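S-adenosylmethionine:2-demethylmenaquinone methyltransferase (Geobacillus kaustophilus, PDB 2PCN) is a protein of the RraA-like family, built as an assembly of three chains, whose precise role is left open here. Local coordinates at residues A[19-24]-A[87-92]; A[35-40]-A[44-49]; A[138-143]-A[149-154]. All coordinates share one frame; numbering follows the deposited sequence.

Contact 1 of 3, residues A[19-24]-A[87-92]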
ATOM      1  N   LEU A  19       3.058  14.118  -3.472  1.00 13.16           N
ATOM      2  CA  LEU A  19       3.194  13.131  -2.415  1.00 18.75           C
ATOM      3  C   LEU A  19       1.963  12.230  -2.372  1.00 17.92           C
ATOM      4  O   LEU A  19       0.841  12.708  -2.195  1.00 17.65           O
ATOM      5  CB  LEU A  19       3.367  13.835  -1.068  1.00 20.59           C
ATOM      6  CG  LEU A  19       3.438  12.970   0.193  1.00 24.84           C
ATOM      7  CD1 LEU A  19       4.680  12.085   0.158  1.00 24.40           C
ATOM      8  CD2 LEU A  19       3.467  13.875   1.415  1.00 20.92           C
ATOM      9  N   PRO A  20       2.155  10.915  -2.559  1.00 16.19           N
ATOM     10  CA  PRO A  20       1.025   9.985  -2.526  1.00 16.77           C
ATOM     11  C   PRO A  20       0.649   9.717  -1.074  1.00 17.60           C
ATOM     12  O   PRO A  20       1.515   9.450  -0.242  1.00 21.38           O
ATOM     13  CB  PRO A  20       1.584   8.746  -3.217  1.00 17.35           C
ATOM     14  CG  PRO A  20       3.012   8.759  -2.789  1.00 23.43           C
ATOM     15  CD  PRO A  20       3.393  10.217  -2.953  1.00 24.07           C
ATOM     16  N   PHE A  21      -0.638   9.799  -0.769  1.00  8.92           N
ATOM     17  CA  PHE A  21      -1.110   9.568   0.590  1.00 12.36           C
ATOM     18  C   PHE A  21      -1.833   8.241   0.724  1.00 12.18           C
ATOM     19  O   PHE A  21      -2.338   7.692  -0.255  1.00 11.52           O
ATOM     20  CB  PHE A  21      -2.095  10.664   1.010  1.00 13.71           C
ATOM     21  CG  PHE A  21      -1.467  12.005   1.236  1.00 12.97           C
ATOM     22  CD1 PHE A  21      -0.792  12.280   2.420  1.00 12.62           C
ATOM     23  CD2 PHE A  21      -1.585  13.009   0.281  1.00 12.80           C
ATOM     24  CE1 PHE A  21      -0.247  13.536   2.656  1.00 11.46           C
ATOM     25  CE2 PHE A  21      -1.040  14.271   0.508  1.00 12.32           C
ATOM     26  CZ  PHE A  21      -0.371  14.532   1.699  1.00 11.26           C
ATOM     27  N   GLN A  22      -1.877   7.731   1.948  1.00 10.45           N
ATOM     28  CA  GLN A  22      -2.615   6.512   2.233  1.00 10.33           C
ATOM     29  C   GLN A  22      -3.923   7.089   2.765  1.00 13.78           C
ATOM     30  O   GLN A  22      -3.897   8.085   3.488  1.00 10.91           O
ATOM     31  CB  GLN A  22      -1.935   5.694   3.334  1.00 10.79           C
ATOM     32  CG  GLN A  22      -0.519   5.251   3.013  1.00 24.75           C
ATOM     33  CD  GLN A  22      -0.435   4.499   1.703  1.00 29.42           C
ATOM     34  OE1 GLN A  22      -1.169   3.536   1.480  1.00 34.88           O
ATOM     35  NE2 GLN A  22       0.466   4.932   0.828  1.00 36.33           N
ATOM     36  N   SER A  23      -5.053   6.490   2.400  1.00 11.69           N
ATOM     37  CA  SER A  23      -6.355   6.974   2.864  1.00 11.87           C
ATOM     38  C   SER A  23      -6.798   6.117   4.046  1.00 13.35           C
ATOM     39  O   SER A  23      -6.916   4.899   3.921  1.00 12.65           O
ATOM     40  CB  SER A  23      -7.383   6.888   1.735  1.00 15.51           C
ATOM     41  OG  SER A  23      -8.595   7.518   2.106  1.00 21.07           O
ATOM     42  N   TYR A  24      -7.055   6.758   5.185  1.00  7.22           N
ATOM     43  CA  TYR A  24      -7.439   6.045   6.402  1.00 10.14           C
ATOM     44  C   TYR A  24      -8.867   6.248   6.905  1.00  9.96           C
ATOM     45  O   TYR A  24      -9.358   5.445   7.693  1.00  9.98           O
ATOM     46  CB  TYR A  24      -6.482   6.423   7.532  1.00  7.75           C
ATOM     47  CG  TYR A  24      -5.050   6.017   7.303  1.00 11.03           C
ATOM     48  CD1 TYR A  24      -4.656   4.681   7.415  1.00 14.60           C
ATOM     49  CD2 TYR A  24      -4.084   6.964   6.970  1.00  8.10           C
ATOM     50  CE1 TYR A  24      -3.329   4.300   7.202  1.00 15.54           C
ATOM     51  CE2 TYR A  24      -2.757   6.593   6.755  1.00 17.49           C
ATOM     52  CZ  TYR A  24      -2.388   5.260   6.873  1.00 17.45           C
ATOM     53  OH  TYR A  24      -1.081   4.895   6.649  1.00 15.53           O
ATOM     54  N   GLY A  87     -12.279  16.869   6.561  1.00  9.47           N
ATOM     55  CA  GLY A  87     -11.218  15.888   6.696  1.00 10.31           C
ATOM     56  C   GLY A  87      -9.894  16.476   7.134  1.00  9.10           C
ATOM     57  O   GLY A  87      -9.796  17.672   7.418  1.00  9.58           O
ATOM     58  N   VAL A  88      -8.877  15.624   7.196  1.00  8.65           N
ATOM     59  CA  VAL A  88      -7.540  16.041   7.596  1.00  6.53           C
ATOM     60  C   VAL A  88      -6.514  15.421   6.647  1.00  9.58           C
ATOM     61  O   VAL A  88      -6.638  14.258   6.264  1.00 11.37           O
ATOM     62  CB  VAL A  88      -7.210  15.573   9.039  1.00 10.80           C
ATOM     63  CG1 VAL A  88      -5.888  16.181   9.492  1.00  8.35           C
ATOM     64  CG2 VAL A  88      -8.341  15.956   9.995  1.00  8.86           C
ATOM     65  N   ILE A  89      -5.516  16.208   6.259  1.00  6.34           N
ATOM     66  CA  ILE A  89      -4.444  15.741   5.380  1.00  7.01           C
ATOM     67  C   ILE A  89      -3.164  15.981   6.165  1.00 11.27           C
ATOM     68  O   ILE A  89      -2.845  17.119   6.517  1.00  9.56           O
ATOM     69  CB  ILE A  89      -4.412  16.528   4.057  1.00  8.27           C
ATOM     70  CG1 ILE A  89      -5.714  16.279   3.288  1.00  8.34           C
ATOM     71  CG2 ILE A  89      -3.203  16.105   3.227  1.00  9.69           C
ATOM     72  CD1 ILE A  89      -5.879  17.123   2.041  1.00 10.77           C
ATOM     73  N   ILE A  90      -2.424  14.909   6.434  1.00 10.46           N
ATOM     74  CA  ILE A  90      -1.222  15.017   7.251  1.00 12.61           C
ATOM     75  C   ILE A  90       0.090  14.575   6.616  1.00 10.17           C
ATOM     76  O   ILE A  90       0.230  13.433   6.181  1.00  9.00           O
ATOM     77  CB  ILE A  90      -1.404  14.202   8.558  1.00  8.13           C
ATOM     78  CG1 ILE A  90      -2.771  14.510   9.170  1.00  9.12           C
ATOM     79  CG2 ILE A  90      -0.286  14.526   9.541  1.00 11.69           C
ATOM     80  CD1 ILE A  90      -3.098  13.692  10.400  1.00 11.98           C
ATOM     81  N   HIS A  91       1.051  15.492   6.564  1.00  9.27           N
ATOM     82  CA  HIS A  91       2.371  15.166   6.045  1.00 10.43           C
ATOM     83  C   HIS A  91       3.056  14.621   7.292  1.00 10.96           C
ATOM     84  O   HIS A  91       3.870  15.295   7.934  1.00  7.47           O
ATOM     85  CB  HIS A  91       3.079  16.420   5.524  1.00 11.18           C
ATOM     86  CG  HIS A  91       4.453  16.161   4.986  1.00  9.82           C
ATOM     87  ND1 HIS A  91       4.804  14.972   4.383  1.00 16.84           N
ATOM     88  CD2 HIS A  91       5.559  16.940   4.954  1.00  8.76           C
ATOM     89  CE1 HIS A  91       6.071  15.029   4.006  1.00  9.82           C
ATOM     90  NE2 HIS A  91       6.552  16.214   4.341  1.00 13.33           N
ATOM     91  N   GLY A  92       2.673  13.395   7.636  1.00 11.38           N
ATOM     92  CA  GLY A  92       3.182  12.724   8.817  1.00 11.22           C
ATOM     93  C   GLY A  92       2.334  11.489   9.074  1.00 12.02           C
ATOM     94  O   GLY A  92       1.606  11.045   8.184  1.00 11.48           O
TER
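The ring of F21 and the CG2 methyl of I89 make the central touch here, with F21 CZ 3.6 Å from I89 CG2. The methyl sits over one face of the ring: CG2 lies 4.0 Å from the ring centroid and 29° off the normal, which meets the definition of a CH-pi contact. At the edge of the same ring, near its plane, the carbonyl oxygen of I90 comes within 3.6 Å of F21 CE1. I89 turns CG1 beside its own backbone N (chi1 -64°), which leaves CG2 anti to that N and directed at the phenyl ring. A second touch lies further along, where L19 CD2 reaches H91 ND1 at 3.4 Å, approaching the imidazole obliquely; the two side chains cross at about a right angle.

Behind this first shell, H91 is the centre of an inverse gamma turn, in which G92 N donates a weak hydrogen bond to I90 O, and the chain turns a corner at H91 and G92. The H91 ring also stacks on F131, while F21 rests on M108 of strand 106-109, the strand lying between 22-23 and 87-90 in the sheet. No hydrogen bond joins the two segments. Their cohesion is therefore apolar and aromatic, and it comes at a polar price: H91 ND1 is buried with no partner in the model, beside a leucine methyl that cannot satisfy it.

Contact 2 of 3, residues A[35-40]-A[44-49]; sequences ATVDVF and VLVREA
Three residues of helix 44-49, L45, V46 and A49, meet V37 of strand 35-38. L45 comes first, its CB 4.0 Å from V37 CG1 and, more loosely, 4.4 Å from V39 CG1, so this first carbon of the leucine side chain spans both valines. One residue on, V46 brings CG2 to within 4.1 Å of the same V37 CG1, the two side chains crossing at about a right angle; V39 CG2 lies at the limit of contact, 4.5 Å from V46 CG2. A49, one turn after L45, places its CB 3.8 Å from V37 CG2. The two valine branches thus divide the helix: with CG1 anti to the backbone N (chi1 -179°), V37 gives that methyl to L45 and V46 and the other to A49. No hydrogen bond crosses, and all five pairings are apolar.

The short axes approach to 8.5 Å and run nearly antiparallel, at 164°, as expected where a helix returns over the strand it follows. Strand 30-38, helix 44-52 and strand 58-62 form a beta-alpha-beta unit. L59 of the neighbouring parallel strand 58-62 touches both V37 and A49, while R125 of strand 124-125 meets L45 and A49.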
ATOM      1  N   ALA A  35      -7.323  24.933   6.212  1.00  9.24           N
ATOM      2  CA  ALA A  35      -6.924  25.537   7.477  1.00 11.97           C
ATOM      3  C   ALA A  35      -5.559  24.874   7.642  1.00 10.59           C
ATOM      4  O   ALA A  35      -5.434  23.671   7.399  1.00  9.67           O
ATOM      5  CB  ALA A  35      -7.857  25.113   8.600  1.00 14.07           C
ATOM      6  N   THR A  36      -4.541  25.635   8.038  1.00  8.55           N
ATOM      7  CA  THR A  36      -3.199  25.070   8.163  1.00 10.74           C
ATOM      8  C   THR A  36      -2.597  24.996   9.557  1.00 10.42           C
ATOM      9  O   THR A  36      -2.900  25.806  10.437  1.00  8.94           O
ATOM     10  CB  THR A  36      -2.182  25.843   7.290  1.00 12.38           C
ATOM     11  OG1 THR A  36      -2.053  27.182   7.787  1.00 14.09           O
ATOM     12  CG2 THR A  36      -2.634  25.888   5.837  1.00 11.27           C
ATOM     13  N   VAL A  37      -1.723  24.013   9.733  1.00 10.83           N
ATOM     14  CA  VAL A  37      -1.000  23.809  10.981  1.00 12.71           C
ATOM     15  C   VAL A  37       0.389  23.309  10.604  1.00 12.16           C
ATOM     16  O   VAL A  37       0.527  22.361   9.829  1.00  9.76           O
ATOM     17  CB  VAL A  37      -1.666  22.746  11.885  1.00 18.29           C
ATOM     18  CG1 VAL A  37      -0.872  22.608  13.178  1.00 21.67           C
ATOM     19  CG2 VAL A  37      -3.099  23.132  12.189  1.00 18.06           C
ATOM     20  N   ASP A  38       1.417  23.952  11.150  1.00 10.75           N
ATOM     21  CA  ASP A  38       2.798  23.576  10.874  1.00 14.73           C
ATOM     22  C   ASP A  38       3.429  23.140  12.195  1.00 16.29           C
ATOM     23  O   ASP A  38       3.593  23.946  13.110  1.00 14.50           O
ATOM     24  CB  ASP A  38       3.540  24.778  10.283  1.00 18.39           C
ATOM     25  CG  ASP A  38       4.908  24.418   9.738  1.00 23.95           C
ATOM     26  OD1 ASP A  38       5.026  23.402   9.024  1.00 28.38           O
ATOM     27  OD2 ASP A  38       5.865  25.170  10.012  1.00 24.45           O
ATOM     28  N   VAL A  39       3.768  21.857  12.293  1.00 11.54           N
ATOM     29  CA  VAL A  39       4.348  21.311  13.518  1.00 11.93           C
ATOM     30  C   VAL A  39       5.451  20.296  13.244  1.00 12.35           C
ATOM     31  O   VAL A  39       5.724  19.945  12.097  1.00 17.09           O
ATOM     32  CB  VAL A  39       3.273  20.592  14.367  1.00 10.94           C
ATOM     33  CG1 VAL A  39       2.147  21.558  14.715  1.00 10.19           C
ATOM     34  CG2 VAL A  39       2.724  19.387  13.599  1.00 12.76           C
ATOM     35  N   PHE A  40       6.075  19.829  14.319  1.00 12.86           N
ATOM     36  CA  PHE A  40       7.125  18.825  14.230  1.00 11.32           C
ATOM     37  C   PHE A  40       7.026  17.900  15.440  1.00 13.77           C
ATOM     38  O   PHE A  40       7.492  18.230  16.537  1.00 10.34           O
ATOM     39  CB  PHE A  40       8.507  19.477  14.181  1.00 11.39           C
ATOM     40  CG  PHE A  40       9.629  18.493  14.014  1.00 13.89           C
ATOM     41  CD1 PHE A  40       9.668  17.647  12.914  1.00 14.22           C
ATOM     42  CD2 PHE A  40      10.636  18.396  14.969  1.00 20.41           C
ATOM     43  CE1 PHE A  40      10.693  16.712  12.764  1.00 22.70           C
ATOM     44  CE2 PHE A  40      11.665  17.467  14.829  1.00 18.70           C
ATOM     45  CZ  PHE A  40      11.692  16.623  13.721  1.00 20.10           C
ATOM     46  N   VAL A  44      -0.414  19.557  19.777  1.00 13.10           N
ATOM     47  CA  VAL A  44      -1.291  20.406  20.579  1.00 11.65           C
ATOM     48  C   VAL A  44      -2.039  21.386  19.678  1.00 11.17           C
ATOM     49  O   VAL A  44      -3.232  21.618  19.857  1.00 10.20           O
ATOM     50  CB  VAL A  44      -0.499  21.211  21.623  1.00 10.29           C
ATOM     51  CG1 VAL A  44      -1.403  22.263  22.266  1.00 12.83           C
ATOM     52  CG2 VAL A  44       0.056  20.270  22.680  1.00 15.88           C
ATOM     53  N   LEU A  45      -1.334  21.963  18.711  1.00 11.06           N
ATOM     54  CA  LEU A  45      -1.957  22.907  17.796  1.00  7.60           C
ATOM     55  C   LEU A  45      -2.878  22.208  16.807  1.00  9.60           C
ATOM     56  O   LEU A  45      -3.793  22.826  16.263  1.00 10.24           O
ATOM     57  CB  LEU A  45      -0.888  23.713  17.058  1.00  6.46           C
ATOM     58  CG  LEU A  45      -0.134  24.653  18.005  1.00  9.87           C
ATOM     59  CD1 LEU A  45       0.974  25.369  17.249  1.00 15.09           C
ATOM     60  CD2 LEU A  45      -1.118  25.655  18.608  1.00 15.65           C
ATOM     61  N   VAL A  46      -2.639  20.922  16.567  1.00 10.04           N
ATOM     62  CA  VAL A  46      -3.505  20.166  15.667  1.00 11.44           C
ATOM     63  C   VAL A  46      -4.843  20.041  16.391  1.00 10.85           C
ATOM     64  O   VAL A  46      -5.904  20.246  15.805  1.00 11.55           O
ATOM     65  CB  VAL A  46      -2.951  18.751  15.382  1.00 11.43           C
ATOM     66  CG1 VAL A  46      -3.932  17.974  14.512  1.00 13.36           C
ATOM     67  CG2 VAL A  46      -1.599  18.853  14.690  1.00  7.32           C
ATOM     68  N   ARG A  47      -4.782  19.717  17.680  1.00 10.96           N
ATOM     69  CA  ARG A  47      -6.000  19.582  18.467  1.00 11.50           C
ATOM     70  C   ARG A  47      -6.758  20.901  18.566  1.00  8.49           C
ATOM     71  O   ARG A  47      -7.965  20.943  18.352  1.00 11.25           O
ATOM     72  CB  ARG A  47      -5.686  19.071  19.874  1.00  8.85           C
ATOM     73  CG  ARG A  47      -6.905  19.070  20.784  1.00 18.58           C
ATOM     74  CD  ARG A  47      -6.756  18.101  21.937  1.00 23.26           C
ATOM     75  NE  ARG A  47      -8.035  17.909  22.617  1.00 31.39           N
ATOM     76  CZ  ARG A  47      -8.365  16.820  23.303  1.00 33.56           C
ATOM     77  NH1 ARG A  47      -7.508  15.810  23.404  1.00 29.55           N
ATOM     78  NH2 ARG A  47      -9.556  16.736  23.881  1.00 35.48           N
ATOM     79  N   GLU A  48      -6.055  21.980  18.888  1.00 13.41           N
ATOM     80  CA  GLU A  48      -6.714  23.273  19.021  1.00 11.54           C
ATOM     81  C   GLU A  48      -7.384  23.695  17.716  1.00 14.65           C
ATOM     82  O   GLU A  48      -8.470  24.281  17.728  1.00 13.91           O
ATOM     83  CB  GLU A  48      -5.712  24.336  19.478  1.00 13.44           C
ATOM     84  CG  GLU A  48      -4.942  23.923  20.722  1.00 21.92           C
ATOM     85  CD  GLU A  48      -4.278  25.091  21.420  1.00 30.20           C
ATOM     86  OE1 GLU A  48      -3.670  25.932  20.725  1.00 32.49           O
ATOM     87  OE2 GLU A  48      -4.360  25.162  22.666  1.00 30.03           O
ATOM     88  N   ALA A  49      -6.742  23.389  16.591  1.00 12.62           N
ATOM     89  CA  ALA A  49      -7.301  23.724  15.288  1.00 11.54           C
ATOM     90  C   ALA A  49      -8.598  22.942  15.070  1.00  9.01           C
ATOM     91  O   ALA A  49      -9.626  23.511  14.688  1.00 10.53           O
ATOM     92  CB  ALA A  49      -6.293  23.394  14.180  1.00  8.34           C
TER

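Contact 3 of 3, residues A[138-143]-A[149-154]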
ATOM      1  N   PRO A 138      -3.804  29.293   3.675  1.00 17.53           N
ATOM      2  CA  PRO A 138      -5.072  29.343   4.404  1.00 16.37           C
ATOM      3  C   PRO A 138      -6.129  29.970   3.496  1.00 16.56           C
ATOM      4  O   PRO A 138      -5.846  30.935   2.789  1.00 17.71           O
ATOM      5  CB  PRO A 138      -4.745  30.235   5.599  1.00 17.76           C
ATOM      6  CG  PRO A 138      -3.301  29.936   5.851  1.00 17.73           C
ATOM      7  CD  PRO A 138      -2.726  29.932   4.451  1.00 20.66           C
ATOM      8  N   GLY A 139      -7.336  29.417   3.499  1.00 17.20           N
ATOM      9  CA  GLY A 139      -8.383  29.969   2.659  1.00 21.83           C
ATOM     10  C   GLY A 139      -8.450  29.324   1.288  1.00 23.53           C
ATOM     11  O   GLY A 139      -9.452  29.461   0.584  1.00 24.33           O
ATOM     12  N   ALA A 140      -7.382  28.637   0.895  1.00 16.14           N
ATOM     13  CA  ALA A 140      -7.357  27.954  -0.394  1.00 15.48           C
ATOM     14  C   ALA A 140      -8.299  26.761  -0.282  1.00 16.43           C
ATOM     15  O   ALA A 140      -8.756  26.435   0.811  1.00 14.60           O
ATOM     16  CB  ALA A 140      -5.940  27.484  -0.720  1.00 17.99           C
ATOM     17  N   TYR A 141      -8.595  26.118  -1.408  1.00 15.47           N
ATOM     18  CA  TYR A 141      -9.494  24.967  -1.417  1.00 15.04           C
ATOM     19  C   TYR A 141      -8.782  23.692  -1.841  1.00 14.17           C
ATOM     20  O   TYR A 141      -8.035  23.685  -2.818  1.00 14.37           O
ATOM     21  CB  TYR A 141     -10.674  25.230  -2.358  1.00 21.20           C
ATOM     22  CG  TYR A 141     -11.848  25.920  -1.700  1.00 31.87           C
ATOM     23  CD1 TYR A 141     -12.870  25.179  -1.108  1.00 37.11           C
ATOM     24  CD2 TYR A 141     -11.927  27.311  -1.650  1.00 39.49           C
ATOM     25  CE1 TYR A 141     -13.946  25.806  -0.480  1.00 41.54           C
ATOM     26  CE2 TYR A 141     -12.998  27.950  -1.023  1.00 44.47           C
ATOM     27  CZ  TYR A 141     -14.003  27.191  -0.442  1.00 45.91           C
ATOM     28  OH  TYR A 141     -15.064  27.816   0.175  1.00 49.62           O
ATOM     29  N   VAL A 142      -9.020  22.608  -1.109  1.00  8.96           N
ATOM     30  CA  VAL A 142      -8.392  21.337  -1.436  1.00  8.95           C
ATOM     31  C   VAL A 142      -9.436  20.275  -1.771  1.00 10.48           C
ATOM     32  O   VAL A 142     -10.489  20.194  -1.141  1.00 13.40           O
ATOM     33  CB  VAL A 142      -7.494  20.843  -0.272  1.00 11.68           C
ATOM     34  CG1 VAL A 142      -8.327  20.626   0.983  1.00  5.81           C
ATOM     35  CG2 VAL A 142      -6.773  19.566  -0.676  1.00 10.42           C
ATOM     36  N   TYR A 143      -9.136  19.472  -2.782  1.00 10.08           N
ATOM     37  CA  TYR A 143     -10.027  18.406  -3.220  1.00 10.38           C
ATOM     38  C   TYR A 143      -9.221  17.118  -3.178  1.00  9.67           C
ATOM     39  O   TYR A 143      -8.122  17.048  -3.729  1.00  8.82           O
ATOM     40  CB  TYR A 143     -10.503  18.672  -4.648  1.00 12.58           C
ATOM     41  CG  TYR A 143     -11.216  19.996  -4.810  1.00 11.25           C
ATOM     42  CD1 TYR A 143     -12.583  20.111  -4.564  1.00 13.00           C
ATOM     43  CD2 TYR A 143     -10.515  21.143  -5.176  1.00 14.50           C
ATOM     44  CE1 TYR A 143     -13.236  21.339  -4.680  1.00 19.07           C
ATOM     45  CE2 TYR A 143     -11.156  22.374  -5.295  1.00 17.45           C
ATOM     46  CZ  TYR A 143     -12.515  22.466  -5.045  1.00 22.98           C
ATOM     47  OH  TYR A 143     -13.148  23.684  -5.168  1.00 23.90           O
ATOM     48  N   VAL A 149      -4.668  14.464  -4.766  1.00  6.88           N
ATOM     49  CA  VAL A 149      -5.061  15.676  -4.062  1.00  5.58           C
ATOM     50  C   VAL A 149      -4.654  16.900  -4.876  1.00  5.53           C
ATOM     51  O   VAL A 149      -3.507  17.017  -5.301  1.00  9.76           O
ATOM     52  CB  VAL A 149      -4.371  15.751  -2.682  1.00 11.84           C
ATOM     53  CG1 VAL A 149      -4.768  17.041  -1.969  1.00  7.41           C
ATOM     54  CG2 VAL A 149      -4.743  14.530  -1.845  1.00  8.66           C
ATOM     55  N   VAL A 150      -5.601  17.807  -5.091  1.00  8.56           N
ATOM     56  CA  VAL A 150      -5.338  19.021  -5.847  1.00 10.40           C
ATOM     57  C   VAL A 150      -5.802  20.238  -5.056  1.00 12.95           C
ATOM     58  O   VAL A 150      -6.785  20.173  -4.316  1.00 12.03           O
ATOM     59  CB  VAL A 150      -6.040  18.994  -7.223  1.00  9.98           C
ATOM     60  CG1 VAL A 150      -5.555  17.786  -8.016  1.00  9.81           C
ATOM     61  CG2 VAL A 150      -7.551  18.953  -7.051  1.00 13.31           C
ATOM     62  N   VAL A 151      -5.084  21.343  -5.220  1.00 13.85           N
ATOM     63  CA  VAL A 151      -5.388  22.573  -4.499  1.00 11.30           C
ATOM     64  C   VAL A 151      -5.642  23.759  -5.425  1.00 14.05           C
ATOM     65  O   VAL A 151      -4.871  24.010  -6.349  1.00 13.97           O
ATOM     66  CB  VAL A 151      -4.225  22.940  -3.555  1.00 11.30           C
ATOM     67  CG1 VAL A 151      -4.534  24.232  -2.820  1.00 10.99           C
ATOM     68  CG2 VAL A 151      -3.978  21.804  -2.573  1.00 12.11           C
ATOM     69  N   ALA A 152      -6.725  24.485  -5.163  1.00 14.44           N
ATOM     70  CA  ALA A 152      -7.077  25.669  -5.946  1.00 17.39           C
ATOM     71  C   ALA A 152      -7.078  26.861  -4.989  1.00 23.47           C
ATOM     72  O   ALA A 152      -7.249  26.690  -3.783  1.00 16.45           O
ATOM     73  CB  ALA A 152      -8.454  25.495  -6.577  1.00 20.64           C
ATOM     74  N   ASN A 153      -6.883  28.066  -5.514  1.00 25.62           N
ATOM     75  CA  ASN A 153      -6.861  29.243  -4.654  1.00 33.17           C
ATOM     76  C   ASN A 153      -8.251  29.772  -4.319  1.00 36.76           C
ATOM     77  O   ASN A 153      -8.389  30.821  -3.689  1.00 41.15           O
ATOM     78  CB  ASN A 153      -6.013  30.348  -5.288  1.00 44.49           C
ATOM     79  CG  ASN A 153      -4.526  30.046  -5.229  1.00 53.72           C
ATOM     80  OD1 ASN A 153      -3.703  30.824  -5.712  1.00 61.69           O
ATOM     81  ND2 ASN A 153      -4.174  28.912  -4.629  1.00 59.89           N
ATOM     82  N   LYS A 154      -9.276  29.039  -4.737  1.00 31.74           N
ATOM     83  CA  LYS A 154     -10.657  29.421  -4.467  1.00 36.25           C
ATOM     84  C   LYS A 154     -11.616  28.294  -4.824  1.00 35.15           C
ATOM     85  O   LYS A 154     -11.231  27.329  -5.484  1.00 32.18           O
ATOM     86  CB  LYS A 154     -11.023  30.696  -5.238  1.00 36.54           C
ATOM     87  CG  LYS A 154     -10.672  30.685  -6.721  1.00 42.92           C
ATOM     88  CD  LYS A 154     -11.588  29.785  -7.531  1.00 47.44           C
ATOM     89  CE  LYS A 154     -11.292  29.912  -9.016  1.00 52.34           C
ATOM     90  NZ  LYS A 154      -9.879  29.562  -9.339  1.00 56.67           N
TER
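Y143 and V150 form a hydrogen-bonded antiparallel pair, and the tyrosine can be followed outward from there. Its CB lies 3.8 Å from V150 CG2. CG stands beside the backbone N (chi1 -58°), which carries the ring along strand 149-152 with its edge, near the ring plane, toward V150 O and A152 CB; CD2 lies 3.9 Å from V150 O, and CE2 is 4.3 Å from that A152 methyl. At the tip, OH leaves the pair and hydrogen-bonds to L156 N.

The backbones are joined by four bonds, two in each of the pairs Y143-V150 and Y141-A152. They are nearly straight, with angles at the hydrogen of 167° to 168°, and the shortest include Y141 N to A152 O at 2.8 Å. Between them V142 and V151 form the non-hydrogen-bonded pair, side chains on the face opposite the tyrosines. There V142 CG2 presses V149 CG1 at 3.5 Å, tighter than usual carbon contact, and W136 touches both valines. On the tyrosine face, V150 packs on P114 of the second subunit.

The hairpin of strands 141-145 and 148-152 thus combines regular backbone bonding, which satisfies these amides and carbonyls, with apolar side chains on both faces, consistent with its burial.

How the contacts relate
All three contacts reach the same mixed sheet. Contact 2 is buried and wholly apolar, a helix laid on a strand; contact 3 is buried too, yet it is the one held by backbone hydrogen bonds, as strand neighbours should be. Contact 1 is partly buried although it lies nearest the centre of the chain; its segments are not paired strands, and side chains from the loop before strand 22-23 reach strand 87-90 and the turn after it. Contacts 1 and 3 share a hydrophobic seam, I89 CD1 lying 3.8 Å from V142 CG2. Contact 3 meets contact 2 where P138, just before strand 141-145, packs on T36 of the neighbouring strand 30-38. Contacts 1 and 2 do not touch.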